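Local structure of ESX-1 secretion-associated protein EspB (Mycobacterium marinum, 7P0Z) at residues 176-180 / 181-185; 13-16 / 17-21; 167-170 / 171-174. The protein is a secreted protein of the mycobacterial ESX-1 system that assembles with six other copies and probably forms a channel-like structure for transport. All coordinates share one frame; numbering follows the deposited sequence.

In the fold
The chain starts with contact 2, one turn after another of helix 13-23 in the PE part. It then runs through the long helix 42-81 and into the PPE part. Contact 3 lies just after helix 149-166, where the connection 167-174 holds a short 3-10 turn at Lys170 and Arg171. Contact 1 follows directly and closes the last bend before helix 181-224. The three are in series; none nests in or crosses another. They still meet in space. Arg19 of contact 2 bonds to the carbonyl O of Arg173 in contact 3. Glu15 binds Asn177 N, and Ile16 packs on Trp178, in contact 1. Helix 13-23 is thus tied along the connection 167-180.

Contact 1. Residues 176-180 / 181-185; sequences ENWEG and DAATA
Trp178 lays one face of its indole on Ala183, five residues further on. This is the tight part of the contact. Ala183 CB sits 3.6 Å from the centroid of the six-membered ring of Trp178, 20° off the ring normal, which is a CH-pi contact. The nearest ring atom is Trp178 CD2, 3.4 Å from Ala183 CB. Ala182 CB comes in obliquely, 3.7 Å from Trp178 CZ2. The indole swings under the helix start because CG lies anti to the backbone N (chi1 -168°). Its NE1 is held by Tyr83 OH, and Ile16 and Phe175 pack around the ring.

The helix start is held just as firmly. Gly180 is the N-cap residue, with a positive phi, and its carbonyl starts the helix. Gly180 O accepts Thr184 N at 3.0 Å, with a nearly straight N-H...O angle of 161°. Thr184 OG1 also donates to Gly180 O, at 3.1 Å. The two donors come from opposite faces of the carbonyl plane, so one oxygen is gripped twice by one residue.

The other side is looser. Glu179 and Asp181 point away from the packing and are exposed. Glu179 has a long, weak ion pair with Arg71 of a neighbouring subunit.

Trp178, Glu179 and Gly180 form the WxG motif of this family, at the bend before helix 181-224. The bond from Trp178 to Tyr83 of the PE part is consistent with the composite secretion signal known in such PE-PPE helical bundles.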
loop_
_atom_site.group_PDB
_atom_site.type_symbol
_atom_site.label_atom_id
_atom_site.label_comp_id
_atom_site.label_asym_id
_atom_site.label_seq_id
_atom_site.Cartn_x
_atom_site.Cartn_y
_atom_site.Cartn_z
ATOM N N GLU A 176 -43.603 -2.108 -7.199
ATOM C CA GLU A 176 -44.165 -3.285 -7.846
ATOM C C GLU A 176 -44.721 -2.953 -9.219
ATOM O O GLU A 176 -44.239 -3.454 -10.234
ATOM C CB GLU A 176 -45.266 -3.877 -6.990
ATOM C CG GLU A 176 -44.831 -4.327 -5.668
ATOM C CD GLU A 176 -46.001 -4.666 -4.786
ATOM O OE1 GLU A 176 -47.067 -4.046 -4.956
ATOM O OE2 GLU A 176 -45.872 -5.568 -3.937
ATOM N N ASN A 177 -45.724 -2.090 -9.271
ATOM C CA ASN A 177 -46.526 -1.920 -10.467
ATOM C C ASN A 177 -46.259 -0.633 -11.213
ATOM O O ASN A 177 -47.015 -0.302 -12.117
ATOM C CB ASN A 177 -48.005 -1.990 -10.117
ATOM C CG ASN A 177 -48.337 -3.196 -9.342
ATOM O OD1 ASN A 177 -48.102 -4.305 -9.787
ATOM N ND2 ASN A 177 -48.880 -3.002 -8.164
ATOM N N TRP A 178 -45.232 0.108 -10.874
ATOM C CA TRP A 178 -44.983 1.359 -11.557
ATOM C C TRP A 178 -43.749 1.228 -12.423
ATOM O O TRP A 178 -42.753 0.645 -12.007
ATOM C CB TRP A 178 -44.823 2.504 -10.576
ATOM C CG TRP A 178 -44.849 3.801 -11.249
ATOM C CD1 TRP A 178 -45.452 4.092 -12.415
ATOM C CD2 TRP A 178 -44.190 4.982 -10.831
ATOM N NE1 TRP A 178 -45.236 5.389 -12.752
ATOM C CE2 TRP A 178 -44.460 5.964 -11.790
ATOM C CE3 TRP A 178 -43.408 5.314 -9.729
ATOM C CZ2 TRP A 178 -43.982 7.252 -11.684
ATOM C CZ3 TRP A 178 -42.932 6.585 -9.628
ATOM C CH2 TRP A 178 -43.218 7.543 -10.598
ATOM N N GLU A 179 -43.819 1.766 -13.630
ATOM C CA GLU A 179 -42.754 1.560 -14.587
ATOM C C GLU A 179 -42.693 2.765 -15.506
ATOM O O GLU A 179 -43.592 3.601 -15.514
ATOM C CB GLU A 179 -42.975 0.261 -15.353
ATOM C CG GLU A 179 -41.719 -0.272 -15.962
ATOM C CD GLU A 179 -41.889 -1.660 -16.529
ATOM O OE1 GLU A 179 -43.037 -2.144 -16.560
ATOM O OE2 GLU A 179 -40.874 -2.282 -16.904
ATOM N N GLY A 180 -41.609 2.881 -16.237
ATOM C CA GLY A 180 -41.399 4.001 -17.122
ATOM C C GLY A 180 -40.280 4.888 -16.636
ATOM O O GLY A 180 -39.549 4.561 -15.703
ATOM N N ASP A 181 -40.159 6.045 -17.274
ATOM C CA ASP A 181 -39.023 6.915 -17.005
ATOM C C ASP A 181 -39.110 7.555 -15.634
ATOM O O ASP A 181 -38.117 7.614 -14.904
ATOM C CB ASP A 181 -38.922 7.985 -18.070
ATOM C CG ASP A 181 -38.413 7.448 -19.344
ATOM O OD1 ASP A 181 -37.925 6.311 -19.330
ATOM O OD2 ASP A 181 -38.497 8.154 -20.361
ATOM N N ALA A 182 -40.278 8.064 -15.277
ATOM C CA ALA A 182 -40.427 8.678 -13.972
ATOM C C ALA A 182 -40.193 7.666 -12.866
ATOM O O ALA A 182 -39.565 7.979 -11.856
ATOM C CB ALA A 182 -41.809 9.299 -13.842
ATOM N N ALA A 183 -40.705 6.454 -13.033
ATOM C CA ALA A 183 -40.487 5.422 -12.035
ATOM C C ALA A 183 -39.009 5.083 -11.901
ATOM O O ALA A 183 -38.502 4.939 -10.789
ATOM C CB ALA A 183 -41.293 4.178 -12.383
ATOM N N THR A 184 -38.299 4.959 -13.016
ATOM C CA THR A 184 -36.874 4.691 -12.939
ATOM C C THR A 184 -36.141 5.812 -12.223
ATOM O O THR A 184 -35.269 5.561 -11.384
ATOM C CB THR A 184 -36.311 4.493 -14.334
ATOM O OG1 THR A 184 -36.875 3.318 -14.899
ATOM C CG2 THR A 184 -34.836 4.346 -14.293
ATOM N N ALA A 185 -36.480 7.052 -12.537
ATOM C CA ALA A 185 -35.791 8.171 -11.921
ATOM C C ALA A 185 -36.088 8.256 -10.431
ATOM O O ALA A 185 -35.195 8.537 -9.625
ATOM C CB ALA A 185 -36.183 9.456 -12.627
#

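Contact 2. Residues 13-16 / 17-21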
loop_
_atom_site.group_PDB
_atom_site.type_symbol
_atom_site.label_atom_id
_atom_site.label_comp_id
_atom_site.label_asym_id
_atom_site.label_seq_id
_atom_site.Cartn_x
_atom_site.Cartn_y
_atom_site.Cartn_z
ATOM N N GLN A 13 -51.828 4.605 -9.441
ATOM C CA GLN A 13 -51.539 5.811 -8.686
ATOM C C GLN A 13 -51.576 5.571 -7.193
ATOM O O GLN A 13 -50.854 6.234 -6.442
ATOM C CB GLN A 13 -52.544 6.890 -9.036
ATOM C CG GLN A 13 -52.387 7.427 -10.399
ATOM C CD GLN A 13 -53.220 8.635 -10.592
ATOM O OE1 GLN A 13 -53.991 8.722 -11.529
ATOM N NE2 GLN A 13 -53.100 9.573 -9.683
ATOM N N GLN A 14 -52.436 4.671 -6.735
ATOM C CA GLN A 14 -52.566 4.480 -5.303
ATOM C C GLN A 14 -51.295 3.899 -4.712
ATOM O O GLN A 14 -50.915 4.245 -3.592
ATOM C CB GLN A 14 -53.766 3.599 -4.995
ATOM C CG GLN A 14 -54.261 3.714 -3.578
ATOM C CD GLN A 14 -54.439 5.136 -3.121
ATOM O OE1 GLN A 14 -54.991 5.970 -3.822
ATOM N NE2 GLN A 14 -53.972 5.419 -1.929
ATOM N N GLU A 15 -50.616 3.026 -5.453
ATOM C CA GLU A 15 -49.330 2.535 -4.990
ATOM C C GLU A 15 -48.344 3.674 -4.817
ATOM O O GLU A 15 -47.634 3.746 -3.812
ATOM C CB GLU A 15 -48.769 1.506 -5.959
ATOM C CG GLU A 15 -47.517 0.847 -5.427
ATOM C CD GLU A 15 -46.549 0.417 -6.496
ATOM O OE1 GLU A 15 -45.868 1.279 -7.070
ATOM O OE2 GLU A 15 -46.440 -0.791 -6.748
ATOM N N ILE A 16 -48.298 4.587 -5.776
ATOM C CA ILE A 16 -47.367 5.697 -5.677
ATOM C C ILE A 16 -47.703 6.585 -4.490
ATOM O O ILE A 16 -46.813 7.013 -3.756
ATOM C CB ILE A 16 -47.335 6.485 -6.995
ATOM C CG1 ILE A 16 -47.178 5.533 -8.164
ATOM C CG2 ILE A 16 -46.211 7.485 -6.999
ATOM C CD1 ILE A 16 -47.134 6.217 -9.475
ATOM N N LEU A 17 -48.978 6.885 -4.282
ATOM C CA LEU A 17 -49.327 7.740 -3.156
ATOM C C LEU A 17 -49.003 7.077 -1.828
ATOM O O LEU A 17 -48.523 7.733 -0.897
ATOM C CB LEU A 17 -50.801 8.125 -3.220
ATOM C CG LEU A 17 -51.131 9.002 -4.415
ATOM C CD1 LEU A 17 -52.609 9.099 -4.599
ATOM C CD2 LEU A 17 -50.529 10.368 -4.260
ATOM N N ASN A 18 -49.263 5.782 -1.716
ATOM C CA ASN A 18 -48.922 5.086 -0.490
ATOM C C ASN A 18 -47.423 5.102 -0.251
ATOM O O ASN A 18 -46.970 5.291 0.880
ATOM C CB ASN A 18 -49.435 3.658 -0.536
ATOM C CG ASN A 18 -50.914 3.575 -0.370
ATOM O OD1 ASN A 18 -51.553 4.501 0.105
ATOM N ND2 ASN A 18 -51.470 2.451 -0.742
ATOM N N ARG A 19 -46.640 4.917 -1.303
ATOM C CA ARG A 19 -45.198 4.955 -1.147
ATOM C C ARG A 19 -44.722 6.346 -0.768
ATOM O O ARG A 19 -43.765 6.492 -0.008
ATOM C CB ARG A 19 -44.535 4.482 -2.428
ATOM C CG ARG A 19 -44.755 3.031 -2.703
ATOM C CD ARG A 19 -44.296 2.155 -1.563
ATOM N NE ARG A 19 -42.883 2.352 -1.292
ATOM C CZ ARG A 19 -41.907 1.774 -1.974
ATOM N NH1 ARG A 19 -42.185 0.965 -2.972
ATOM N NH2 ARG A 19 -40.649 2.023 -1.664
ATOM N N ALA A 20 -45.376 7.379 -1.287
ATOM C CA ALA A 20 -45.021 8.738 -0.904
ATOM C C ALA A 20 -45.272 8.977 0.573
ATOM O O ALA A 20 -44.452 9.592 1.256
ATOM C CB ALA A 20 -45.796 9.749 -1.737
ATOM N N ASP A 21 -46.395 8.504 1.088
ATOM C CA ASP A 21 -46.600 8.652 2.521
ATOM C C ASP A 21 -45.614 7.821 3.320
ATOM O O ASP A 21 -45.174 8.248 4.386
ATOM C CB ASP A 21 -48.020 8.297 2.900
ATOM C CG ASP A 21 -48.983 9.376 2.525
ATOM O OD1 ASP A 21 -48.529 10.497 2.245
ATOM O OD2 ASP A 21 -50.199 9.112 2.507
#
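Residues 13-21 are a continuous stretch of α-helix, with Leu17 N to Gln13 O at 2.9 Å and the same i to i+4 bond repeated from Asn18 to Gln14, Arg19 to Glu15 and Ala20 to Ile16. This is the N-terminal helix of the PE part, packed against helix 42-81. Ile16, Leu17 and Ala20 face that helix; Ile16 and Leu17 rest on Ala80, and Ala20 on Leu76 and Arg77.

Gln14 and Asn18 lie on the exposed side. Gln14 bends at chi2 (49°), which turns its amide along the helix toward Asn18. Its NE2 donates to Asn18 OD1 at 3.3 Å, a long bond with an N-H...O angle of 138°. The two amide planes stand 70° apart, and the donor is well above the carbonyl plane of Asn18. Gln14 OE1 looks the other way and lies 4.0 Å from Leu17 CD1.

Glu15 and Arg19 are one turn apart, but their charged ends do not meet. Glu15 OE2 takes Asn177 N, and Arg19 NH2 bonds to Arg173 O. Within the helix, Arg19 CG packs 3.2 Å from Glu15 O.

Contact 3. Residues 167-170 / 171-174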
loop_
_atom_site.group_PDB
_atom_site.type_symbol
_atom_site.label_atom_id
_atom_site.label_comp_id
_atom_site.label_asym_id
_atom_site.label_seq_id
_atom_site.Cartn_x
_atom_site.Cartn_y
_atom_site.Cartn_z
ATOM N N ARG A 167 -32.925 -0.764 9.966
ATOM C CA ARG A 167 -34.174 -1.471 9.760
ATOM C C ARG A 167 -35.172 -0.687 8.943
ATOM O O ARG A 167 -36.248 -1.205 8.661
ATOM C CB ARG A 167 -34.864 -1.796 11.064
ATOM C CG ARG A 167 -34.153 -2.703 11.934
ATOM C CD ARG A 167 -34.994 -2.934 13.119
ATOM N NE ARG A 167 -34.259 -3.733 14.059
ATOM C CZ ARG A 167 -33.547 -3.204 15.035
ATOM N NH1 ARG A 167 -33.561 -1.903 15.210
ATOM N NH2 ARG A 167 -32.865 -3.975 15.857
ATOM N N ASP A 168 -34.875 0.545 8.588
ATOM C CA ASP A 168 -35.883 1.421 8.034
ATOM C C ASP A 168 -35.603 1.798 6.589
ATOM O O ASP A 168 -35.997 2.868 6.142
ATOM C CB ASP A 168 -36.020 2.665 8.895
ATOM C CG ASP A 168 -37.413 3.191 8.906
ATOM O OD1 ASP A 168 -38.284 2.561 8.281
ATOM O OD2 ASP A 168 -37.654 4.237 9.531
ATOM N N ILE A 169 -34.952 0.927 5.833
ATOM C CA ILE A 169 -34.725 1.197 4.427
ATOM C C ILE A 169 -35.736 0.495 3.531
ATOM O O ILE A 169 -35.617 0.568 2.315
ATOM C CB ILE A 169 -33.291 0.842 4.019
ATOM C CG1 ILE A 169 -33.021 -0.632 4.267
ATOM C CG2 ILE A 169 -32.309 1.705 4.748
ATOM C CD1 ILE A 169 -31.861 -1.136 3.524
ATOM N N LYS A 170 -36.730 -0.180 4.105
ATOM C CA LYS A 170 -37.844 -0.668 3.299
ATOM C C LYS A 170 -38.497 0.448 2.525
ATOM O O LYS A 170 -38.942 0.242 1.397
ATOM C CB LYS A 170 -38.907 -1.310 4.169
ATOM C CG LYS A 170 -38.566 -2.609 4.730
ATOM C CD LYS A 170 -39.557 -2.901 5.798
ATOM C CE LYS A 170 -40.924 -3.031 5.198
ATOM N NZ LYS A 170 -41.924 -3.414 6.225
ATOM N N ARG A 171 -38.581 1.630 3.115
ATOM C CA ARG A 171 -39.253 2.733 2.462
ATOM C C ARG A 171 -38.591 3.145 1.161
ATOM O O ARG A 171 -39.124 4.011 0.477
ATOM C CB ARG A 171 -39.322 3.927 3.400
ATOM C CG ARG A 171 -37.978 4.471 3.763
ATOM C CD ARG A 171 -38.105 5.657 4.662
ATOM N NE ARG A 171 -38.570 5.324 6.000
ATOM C CZ ARG A 171 -39.169 6.187 6.807
ATOM N NH1 ARG A 171 -39.379 7.424 6.405
ATOM N NH2 ARG A 171 -39.557 5.820 8.008
ATOM N N PHE A 172 -37.461 2.566 0.790
ATOM C CA PHE A 172 -36.835 2.908 -0.473
ATOM C C PHE A 172 -36.833 1.769 -1.466
ATOM O O PHE A 172 -36.140 1.855 -2.474
ATOM C CB PHE A 172 -35.406 3.377 -0.262
ATOM C CG PHE A 172 -35.273 4.464 0.706
ATOM C CD1 PHE A 172 -35.862 5.677 0.477
ATOM C CD2 PHE A 172 -34.544 4.289 1.845
ATOM C CE1 PHE A 172 -35.734 6.688 1.370
ATOM C CE2 PHE A 172 -34.403 5.305 2.737
ATOM C CZ PHE A 172 -35.000 6.514 2.496
ATOM N N ARG A 173 -37.584 0.712 -1.214
ATOM C CA ARG A 173 -37.626 -0.397 -2.144
ATOM C C ARG A 173 -38.206 0.036 -3.483
ATOM O O ARG A 173 -38.890 1.048 -3.599
ATOM C CB ARG A 173 -38.449 -1.533 -1.568
ATOM C CG ARG A 173 -39.886 -1.225 -1.504
ATOM C CD ARG A 173 -40.606 -2.259 -0.735
ATOM N NE ARG A 173 -42.011 -1.928 -0.629
ATOM C CZ ARG A 173 -42.503 -1.086 0.259
ATOM N NH1 ARG A 173 -41.700 -0.477 1.101
ATOM N NH2 ARG A 173 -43.793 -0.841 0.294
ATOM N N ILE A 174 -37.898 -0.750 -4.508
ATOM C CA ILE A 174 -38.447 -0.540 -5.833
ATOM C C ILE A 174 -39.958 -0.710 -5.827
ATOM O O ILE A 174 -40.548 -1.278 -4.908
ATOM C CB ILE A 174 -37.801 -1.525 -6.813
ATOM C CG1 ILE A 174 -38.119 -2.937 -6.360
ATOM C CG2 ILE A 174 -36.323 -1.309 -6.897
ATOM C CD1 ILE A 174 -37.687 -3.955 -7.314
#
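Arg171 folds its side chain back over Asp168, with CG 3.5 Å from the carbonyl O of Asp168. Between them the chain makes a short 3-10 turn at Lys170 and Arg171, part of the connection from helix 149-166 to helix 181-224 in the PPE part. Its bonds reach back three residues: Phe172 N donates to Ile169 O at 3.1 Å.

Arg171 CG sits between the backbone N and the carbonyl carbon (chi1 64°), and a further bend at chi3 carries the guanidinium round to the carboxylate. There Arg171 NH2 makes a salt bridge to Asp168 OD2 at 2.9 Å. The hydrogen bond in it is weak, since the N-H...O angle is only 124°. The two flat groups are close to perpendicular, so this is no paired, two-pronged bridge. Stronger partners of Arg171 lie elsewhere: NH1 bonds to Ala25 O and Val23 O. The buried guanidinium thus joins this turn to the end of helix 13-23 and the loop after it.

Phe172 and Ile169 belong to the apolar side. Phe172 CD2 is 4.3 Å from Ile169 CB, and both side chains touch Lys194 of helix 181-224. Ile169 also packs on Asn57 of a neighbouring subunit.

Arg173 closes the turn. Its NH1 forms a salt bridge with Glu22 OE2. Lys170 O is held twice by this one residue: it accepts Arg173 N at 3.0 Å and, from the opposite face of the carbonyl plane, Arg173 NH1 at 2.9 Å.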